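Local coordinates for protein probable glutathione S-transferase (Pseudomonas aeruginosa, PDB 6JWK) that probably isomerises maleylpyruvate, as a zeta-class member of the glutathione S-transferase superfamily, in which related maleylacetoacetate isomerase and glutathione transferase activities are expected, at residues M1-F6 and Y13-A18; P53-V56 and R62-Q65; Y72-A75 and R81-P84. All blocks are in the same frame, centred on the assembly; numbering follows the deposited sequence.

Interaction 1. Residues M1-F6 and Y13-A18; sequences MQLYSF and YRVRIA
L3 and V15 meet branch to branch where strand 2-5 lies on helix 10-22. The two side chains approach at a slant, and L3 CD1 comes to 3.3 Å from V15 CG1, closer than a normal carbon-carbon contact. V15 CG1 stands anti to its own backbone N (chi1 180°), and this methyl carries the contact with L3. The other L3 methyl, CD2, lies across the aliphatic part of R16 at roughly a right angle, 4.1 Å from R16 CG.

The R16 chain bends at chi3 (-49°), which turns its guanidinium back to the end of the strand. There NH1 donates to S5 OG over 2.9 Å, with the hydroxyl oxygen 17° out of the guanidinium plane. The same nitrogen makes a weak bond to F6 O at 3.2 Å. One face of the guanidinium is partly covered by Y13 CA, 3.6 Å above the plane. NE bonds to A203 O and NH2, weakly, to F7 O, so all three nitrogens have partners.

Strand 2-5, helix 10-22 and strand 28-30 form the opening beta-alpha-beta unit of the thioredoxin-like domain. In its interior, a buried arginine is held by neutral oxygens of the strand end, the following loop and the C-terminal region, beside a purely apolar L3-V15 contact. These carbonyl and hydroxyl oxygens, with no carboxylate among them, would be expected to stabilise its positive charge.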
loop_
_atom_site.group_PDB
_atom_site.type_symbol
_atom_site.label_atom_id
_atom_site.label_comp_id
_atom_site.label_asym_id
_atom_site.label_seq_id
_atom_site.Cartn_x
_atom_site.Cartn_y
_atom_site.Cartn_z
ATOM N N MET B 1 7.298 4.220 -23.702
ATOM C CA MET B 1 7.224 3.430 -22.449
ATOM C C MET B 1 6.650 2.049 -22.731
ATOM O O MET B 1 5.828 1.919 -23.611
ATOM C CB MET B 1 6.326 4.111 -21.419
ATOM C CG MET B 1 6.774 5.501 -21.143
ATOM S SD MET B 1 6.483 5.961 -19.428
ATOM C CE MET B 1 7.270 7.576 -19.432
ATOM N N GLN B 2 7.036 1.083 -21.917
ATOM C CA GLN B 2 6.571 -0.298 -22.015
ATOM C C GLN B 2 6.141 -0.705 -20.612
ATOM O O GLN B 2 6.701 -0.200 -19.634
ATOM C CB GLN B 2 7.687 -1.172 -22.584
ATOM C CG GLN B 2 8.294 -0.623 -23.861
ATOM C CD GLN B 2 9.461 -1.471 -24.286
ATOM O OE1 GLN B 2 9.543 -1.870 -25.444
ATOM N NE2 GLN B 2 10.349 -1.785 -23.348
ATOM N N LEU B 3 5.126 -1.537 -20.519
ATOM C CA LEU B 3 4.694 -2.128 -19.243
ATOM C C LEU B 3 4.777 -3.630 -19.371
ATOM O O LEU B 3 3.978 -4.176 -20.154
ATOM C CB LEU B 3 3.252 -1.757 -18.892
ATOM C CG LEU B 3 2.871 -2.354 -17.546
ATOM C CD1 LEU B 3 3.107 -1.326 -16.460
ATOM C CD2 LEU B 3 1.472 -2.917 -17.542
ATOM N N TYR B 4 5.644 -4.238 -18.563
ATOM C CA TYR B 4 5.876 -5.689 -18.507
ATOM C C TYR B 4 4.789 -6.230 -17.578
ATOM O O TYR B 4 4.724 -5.833 -16.414
ATOM C CB TYR B 4 7.345 -5.968 -18.148
ATOM C CG TYR B 4 8.278 -5.576 -19.267
ATOM C CD1 TYR B 4 8.660 -4.250 -19.452
ATOM C CD2 TYR B 4 8.654 -6.504 -20.241
ATOM C CE1 TYR B 4 9.434 -3.869 -20.538
ATOM C CE2 TYR B 4 9.428 -6.138 -21.336
ATOM C CZ TYR B 4 9.832 -4.819 -21.467
ATOM O OH TYR B 4 10.566 -4.424 -22.538
ATOM N N SER B 5 3.912 -7.064 -18.134
ATOM C CA SER B 5 2.627 -7.491 -17.539
ATOM C C SER B 5 2.536 -9.010 -17.641
ATOM O O SER B 5 3.026 -9.549 -18.612
ATOM C CB SER B 5 1.487 -6.804 -18.272
ATOM O OG SER B 5 0.248 -7.533 -18.168
ATOM N N PHE B 6 1.926 -9.676 -16.678
ATOM C CA PHE B 6 1.416 -11.063 -16.822
ATOM C C PHE B 6 -0.116 -10.997 -16.765
ATOM O O PHE B 6 -0.701 -10.231 -15.894
ATOM C CB PHE B 6 2.060 -11.961 -15.753
ATOM C CG PHE B 6 1.488 -13.355 -15.655
ATOM C CD1 PHE B 6 1.673 -14.275 -16.688
ATOM C CD2 PHE B 6 0.797 -13.765 -14.520
ATOM C CE1 PHE B 6 1.165 -15.569 -16.589
ATOM C CE2 PHE B 6 0.260 -15.044 -14.436
ATOM C CZ PHE B 6 0.458 -15.949 -15.463
ATOM N N TYR B 13 -2.882 -6.075 -13.758
ATOM C CA TYR B 13 -4.259 -5.693 -14.162
ATOM C C TYR B 13 -4.507 -4.224 -13.738
ATOM O O TYR B 13 -5.024 -3.434 -14.551
ATOM C CB TYR B 13 -5.216 -6.729 -13.573
ATOM C CG TYR B 13 -6.651 -6.646 -14.034
ATOM C CD1 TYR B 13 -7.057 -5.792 -15.057
ATOM C CD2 TYR B 13 -7.598 -7.512 -13.498
ATOM C CE1 TYR B 13 -8.387 -5.741 -15.467
ATOM C CE2 TYR B 13 -8.929 -7.473 -13.907
ATOM C CZ TYR B 13 -9.319 -6.591 -14.901
ATOM O OH TYR B 13 -10.623 -6.577 -15.301
ATOM N N ARG B 14 -4.182 -3.858 -12.493
ATOM C CA ARG B 14 -4.366 -2.470 -11.968
ATOM C C ARG B 14 -3.751 -1.478 -12.957
ATOM O O ARG B 14 -4.355 -0.501 -13.264
ATOM C CB ARG B 14 -3.670 -2.224 -10.615
ATOM C CG ARG B 14 -4.210 -3.035 -9.447
ATOM C CD ARG B 14 -3.366 -2.744 -8.241
ATOM N NE ARG B 14 -3.747 -3.590 -7.145
ATOM C CZ ARG B 14 -3.081 -3.703 -6.028
ATOM N NH1 ARG B 14 -1.934 -3.059 -5.886
ATOM N NH2 ARG B 14 -3.531 -4.498 -5.071
ATOM N N VAL B 15 -2.532 -1.733 -13.413
ATOM C CA VAL B 15 -1.803 -0.760 -14.269
ATOM C C VAL B 15 -2.276 -0.825 -15.713
ATOM O O VAL B 15 -2.270 0.242 -16.398
ATOM C CB VAL B 15 -0.281 -1.000 -14.172
ATOM C CG1 VAL B 15 0.469 -0.018 -15.043
ATOM C CG2 VAL B 15 0.193 -0.894 -12.717
ATOM N N ARG B 16 -2.661 -1.995 -16.215
ATOM C CA ARG B 16 -3.295 -2.095 -17.563
ATOM C C ARG B 16 -4.593 -1.275 -17.580
ATOM O O ARG B 16 -4.872 -0.599 -18.587
ATOM C CB ARG B 16 -3.587 -3.531 -17.975
ATOM C CG ARG B 16 -2.341 -4.363 -18.257
ATOM C CD ARG B 16 -2.650 -5.672 -18.959
ATOM N NE ARG B 16 -3.732 -6.445 -18.345
ATOM C CZ ARG B 16 -3.605 -7.403 -17.440
ATOM N NH1 ARG B 16 -2.409 -7.784 -17.020
ATOM N NH2 ARG B 16 -4.694 -8.021 -16.987
ATOM N N ILE B 17 -5.358 -1.263 -16.497
ATOM C CA ILE B 17 -6.581 -0.396 -16.484
ATOM C C ILE B 17 -6.140 1.067 -16.540
ATOM O O ILE B 17 -6.716 1.861 -17.343
ATOM C CB ILE B 17 -7.403 -0.683 -15.223
ATOM C CG1 ILE B 17 -7.937 -2.117 -15.215
ATOM C CG2 ILE B 17 -8.513 0.333 -15.021
ATOM C CD1 ILE B 17 -8.482 -2.541 -13.842
ATOM N N ALA B 18 -5.149 1.447 -15.741
ATOM C CA ALA B 18 -4.679 2.854 -15.721
ATOM C C ALA B 18 -4.250 3.265 -17.132
ATOM O O ALA B 18 -4.630 4.384 -17.641
ATOM C CB ALA B 18 -3.535 3.018 -14.748
#

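Interaction 2. Residues P53-V56 and R62-Q65; sequences PTLV and RFSQ
P53 O comes up to the 62-65 segment without bonding to it, 4.2 Å from S64 CA. P53 follows a cis peptide bond, the cis-proline that marks the start of this strand in thioredoxin-like folds, and its ring packs on L3 and on T11, S12 and V15 of helix 10-22.

At T54 the backbone carbon comes close to a carbonyl: T54 CA is 3.4 Å from F63 O in a CA-H...O contact. The T54 methyl CG2 is the branch set anti to the backbone N, and it sits over one face of the R62 guanidinium, 3.5 Å above the plane and offset to the rim.

L55 and F63 form the antiparallel hydrogen-bonded pair. L55 N donates to F63 O at 3.0 Å, and F63 N returns a nearly straight bond (174°) to L55 O at 2.9 Å. L55 O also lies in the plane of the F63 ring, at its edge near CD1. The two side chains slant across each other, with L55 CD2 4.1 Å from F63 CD1, on the face turned to helix 66-76, where F63 stacks on Y72.

V56 and R62 are the non-hydrogen-bonded pair; their side chains lie alongside each other and point the same way. The bend of R62 at chi3 (74°) folds its head back over the strand, bringing NH2 to 3.6 Å from V56 CG2.

Beyond the hairpin, S64 OG bonds to E95 of the second subunit, and Q65, the N-cap residue of helix 66-76, bonds to D103 there. The hairpin thus has an apolar face towards the helix, and a face where the arginine lies on methyl groups near a bound sulfate; the hydrogen bonds between the segments are all backbone to backbone, with side-chain packing on both faces.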
loop_
_atom_site.group_PDB
_atom_site.type_symbol
_atom_site.label_atom_id
_atom_site.label_comp_id
_atom_site.label_asym_id
_atom_site.label_seq_id
_atom_site.Cartn_x
_atom_site.Cartn_y
_atom_site.Cartn_z
ATOM N N PRO B 53 3.785 -5.603 -12.055
ATOM C CA PRO B 53 4.259 -5.167 -13.367
ATOM C C PRO B 53 5.551 -4.327 -13.265
ATOM O O PRO B 53 5.870 -3.886 -12.197
ATOM C CB PRO B 53 3.100 -4.322 -13.864
ATOM C CG PRO B 53 2.549 -3.695 -12.592
ATOM C CD PRO B 53 2.751 -4.718 -11.493
ATOM N N THR B 54 6.200 -4.033 -14.389
ATOM C CA THR B 54 7.308 -3.068 -14.433
ATOM C C THR B 54 7.031 -2.080 -15.544
ATOM O O THR B 54 6.995 -2.522 -16.705
ATOM C CB THR B 54 8.667 -3.774 -14.635
ATOM O OG1 THR B 54 8.783 -4.798 -13.655
ATOM C CG2 THR B 54 9.848 -2.843 -14.483
ATOM N N LEU B 55 6.931 -0.799 -15.216
ATOM C CA LEU B 55 6.870 0.255 -16.245
ATOM C C LEU B 55 8.306 0.604 -16.622
ATOM O O LEU B 55 9.114 0.761 -15.689
ATOM C CB LEU B 55 6.137 1.470 -15.693
ATOM C CG LEU B 55 5.975 2.588 -16.719
ATOM C CD1 LEU B 55 4.862 2.251 -17.682
ATOM C CD2 LEU B 55 5.742 3.922 -16.040
ATOM N N VAL B 56 8.633 0.659 -17.914
ATOM C CA VAL B 56 10.013 0.976 -18.395
ATOM C C VAL B 56 9.898 2.199 -19.308
ATOM O O VAL B 56 9.230 2.063 -20.344
ATOM C CB VAL B 56 10.663 -0.231 -19.097
ATOM C CG1 VAL B 56 12.037 0.098 -19.686
ATOM C CG2 VAL B 56 10.787 -1.439 -18.183
ATOM N N ARG B 62 13.242 1.820 -14.668
ATOM C CA ARG B 62 12.248 0.796 -14.281
ATOM C C ARG B 62 11.518 1.285 -13.020
ATOM O O ARG B 62 12.163 1.621 -12.005
ATOM C CB ARG B 62 12.930 -0.557 -14.082
ATOM C CG ARG B 62 13.768 -1.009 -15.269
ATOM C CD ARG B 62 14.540 -2.279 -14.966
ATOM N NE ARG B 62 13.695 -3.463 -14.953
ATOM C CZ ARG B 62 13.247 -4.069 -16.047
ATOM N NH1 ARG B 62 12.502 -5.147 -15.936
ATOM N NH2 ARG B 62 13.522 -3.572 -17.242
ATOM N N PHE B 63 10.195 1.283 -13.098
ATOM C CA PHE B 63 9.268 1.609 -11.999
ATOM C C PHE B 63 8.519 0.333 -11.640
ATOM O O PHE B 63 7.901 -0.380 -12.444
ATOM C CB PHE B 63 8.329 2.738 -12.399
ATOM C CG PHE B 63 8.997 3.951 -12.985
ATOM C CD1 PHE B 63 9.462 3.943 -14.293
ATOM C CD2 PHE B 63 9.112 5.126 -12.259
ATOM C CE1 PHE B 63 10.050 5.069 -14.856
ATOM C CE2 PHE B 63 9.686 6.252 -12.822
ATOM C CZ PHE B 63 10.154 6.224 -14.122
ATOM N N SER B 64 8.601 0.010 -10.385
ATOM C CA SER B 64 7.740 -1.004 -9.778
ATOM C C SER B 64 6.778 -0.251 -8.839
ATOM O O SER B 64 7.025 0.999 -8.476
ATOM C CB SER B 64 8.598 -1.965 -9.016
ATOM O OG SER B 64 9.146 -1.296 -7.859
ATOM N N GLN B 65 5.884 -1.037 -8.278
ATOM C CA GLN B 65 4.806 -0.635 -7.346
ATOM C C GLN B 65 3.685 -0.035 -8.186
ATOM O O GLN B 65 3.762 1.117 -8.628
ATOM C CB GLN B 65 5.274 0.219 -6.181
ATOM C CG GLN B 65 6.192 -0.527 -5.206
ATOM C CD GLN B 65 5.514 -1.689 -4.518
ATOM O OE1 GLN B 65 4.295 -1.688 -4.278
ATOM N NE2 GLN B 65 6.304 -2.711 -4.212
#

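Interaction 3. Residues Y72-A75 and R81-P84; sequences YLDA and RLIP
The linker from the thioredoxin-like domain to the helical domain of the glutathione S-transferase fold is fastened here: D74, on helix 66-76, grips successive backbone N-H groups of the loop leading to helix 87-103. D74 OD1 accepts from L82 N at 2.8 Å, nearly straight (170°), while OD2 takes I83 N at 2.9 Å with a more bent geometry. Each oxygen uses its syn lone pair, on the side of the other oxygen, so the carboxylate meets the L82-I83 backbone as a two-pronged acceptor and its rotation is fixed. The D74 CG lies anti to the carbonyl carbon (chi1 -84°), which carries the group off the helix towards the loop.

OD1 has a second partner in a salt bridge to K22 of helix 10-22, which would be expected to stabilise the negative charge of this buried aspartate. L82 packs against A18 and L21 of that helix, and I83 against R90 of helix 87-103. R81 takes a different part: its side chain crosses D74 at about a right angle, the guanidinium and carboxylate planes 64° apart. The charged ends stay beyond salt-bridge range, and it is the methylene R81 CG that lies 3.5 Å from D74 OD2.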
loop_
_atom_site.group_PDB
_atom_site.type_symbol
_atom_site.label_atom_id
_atom_site.label_comp_id
_atom_site.label_asym_id
_atom_site.label_seq_id
_atom_site.Cartn_x
_atom_site.Cartn_y
_atom_site.Cartn_z
ATOM N N TYR B 72 2.586 8.145 -11.106
ATOM C CA TYR B 72 3.535 8.648 -12.130
ATOM C C TYR B 72 2.833 8.902 -13.479
ATOM O O TYR B 72 3.135 9.913 -14.165
ATOM C CB TYR B 72 4.673 7.638 -12.286
ATOM C CG TYR B 72 5.780 8.131 -13.169
ATOM C CD1 TYR B 72 6.473 9.293 -12.862
ATOM C CD2 TYR B 72 6.103 7.469 -14.339
ATOM C CE1 TYR B 72 7.485 9.766 -13.680
ATOM C CE2 TYR B 72 7.131 7.913 -15.156
ATOM C CZ TYR B 72 7.825 9.061 -14.827
ATOM O OH TYR B 72 8.824 9.489 -15.650
ATOM N N LEU B 73 1.887 8.048 -13.869
ATOM C CA LEU B 73 1.131 8.235 -15.126
ATOM C C LEU B 73 0.381 9.567 -15.107
ATOM O O LEU B 73 0.189 10.141 -16.216
ATOM C CB LEU B 73 0.151 7.079 -15.339
ATOM C CG LEU B 73 0.787 5.733 -15.625
ATOM C CD1 LEU B 73 -0.293 4.675 -15.837
ATOM C CD2 LEU B 73 1.718 5.833 -16.835
ATOM N N ASP B 74 -0.040 10.058 -13.949
ATOM C CA ASP B 74 -0.678 11.396 -13.880
ATOM C C ASP B 74 0.335 12.525 -14.171
ATOM O O ASP B 74 -0.100 13.575 -14.616
ATOM C CB ASP B 74 -1.370 11.653 -12.553
ATOM C CG ASP B 74 -2.790 11.123 -12.425
ATOM O OD1 ASP B 74 -3.339 10.599 -13.415
ATOM O OD2 ASP B 74 -3.320 11.197 -11.307
ATOM N N ALA B 75 1.633 12.311 -13.998
ATOM C CA ALA B 75 2.679 13.272 -14.425
ATOM C C ALA B 75 2.923 13.141 -15.925
ATOM O O ALA B 75 3.021 14.170 -16.588
ATOM C CB ALA B 75 3.956 13.027 -13.670
ATOM N N ARG B 81 -7.427 12.297 -15.160
ATOM C CA ARG B 81 -6.617 12.214 -13.933
ATOM C C ARG B 81 -6.976 10.929 -13.181
ATOM O O ARG B 81 -8.128 10.658 -13.009
ATOM C CB ARG B 81 -6.818 13.485 -13.112
ATOM C CG ARG B 81 -5.700 13.698 -12.113
ATOM C CD ARG B 81 -5.780 15.042 -11.442
ATOM N NE ARG B 81 -5.325 16.027 -12.406
ATOM C CZ ARG B 81 -4.059 16.269 -12.710
ATOM N NH1 ARG B 81 -3.786 17.190 -13.623
ATOM N NH2 ARG B 81 -3.079 15.610 -12.110
ATOM N N LEU B 82 -6.019 10.123 -12.736
ATOM C CA LEU B 82 -6.376 8.865 -12.011
ATOM C C LEU B 82 -6.431 9.128 -10.508
ATOM O O LEU B 82 -7.026 8.332 -9.776
ATOM C CB LEU B 82 -5.378 7.752 -12.351
ATOM C CG LEU B 82 -5.340 7.367 -13.828
ATOM C CD1 LEU B 82 -4.270 6.343 -14.090
ATOM C CD2 LEU B 82 -6.675 6.856 -14.316
ATOM N N ILE B 83 -5.777 10.190 -10.046
ATOM C CA ILE B 83 -5.731 10.582 -8.603
ATOM C C ILE B 83 -6.235 12.001 -8.481
ATOM O O ILE B 83 -5.688 12.900 -9.108
ATOM C CB ILE B 83 -4.305 10.438 -8.012
ATOM C CG1 ILE B 83 -3.784 9.011 -8.184
ATOM C CG2 ILE B 83 -4.311 10.852 -6.542
ATOM C CD1 ILE B 83 -2.362 8.818 -7.761
ATOM N N PRO B 84 -7.235 12.274 -7.630
ATOM C CA PRO B 84 -7.822 13.605 -7.559
ATOM C C PRO B 84 -6.835 14.704 -7.150
ATOM O O PRO B 84 -5.910 14.444 -6.397
ATOM C CB PRO B 84 -8.861 13.475 -6.445
ATOM C CG PRO B 84 -9.157 12.000 -6.427
ATOM C CD PRO B 84 -7.816 11.354 -6.653
#

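Interactions 1 and 2 share one sheet: strands 2-5 and 54-56 are neighbours, with Q2 O and Y4 N probably bonded to V56 N and T54 O. Interaction 1 is the buried contact of strand with helix, where side chains do most of the work. Interaction 2, partly buried, relies on backbone bonds and reaches the second subunit. Interaction 3 is buried as well, but its bonds run from one carboxylate to loop amides, joining a helix to the interdomain linker. Helix 66-76 carries Y72 and L73 of interaction 3 to both neighbours: Y72 packs on L55 of interaction 2, and L73 touches A18 of interaction 1, which also meets L82 of the linker.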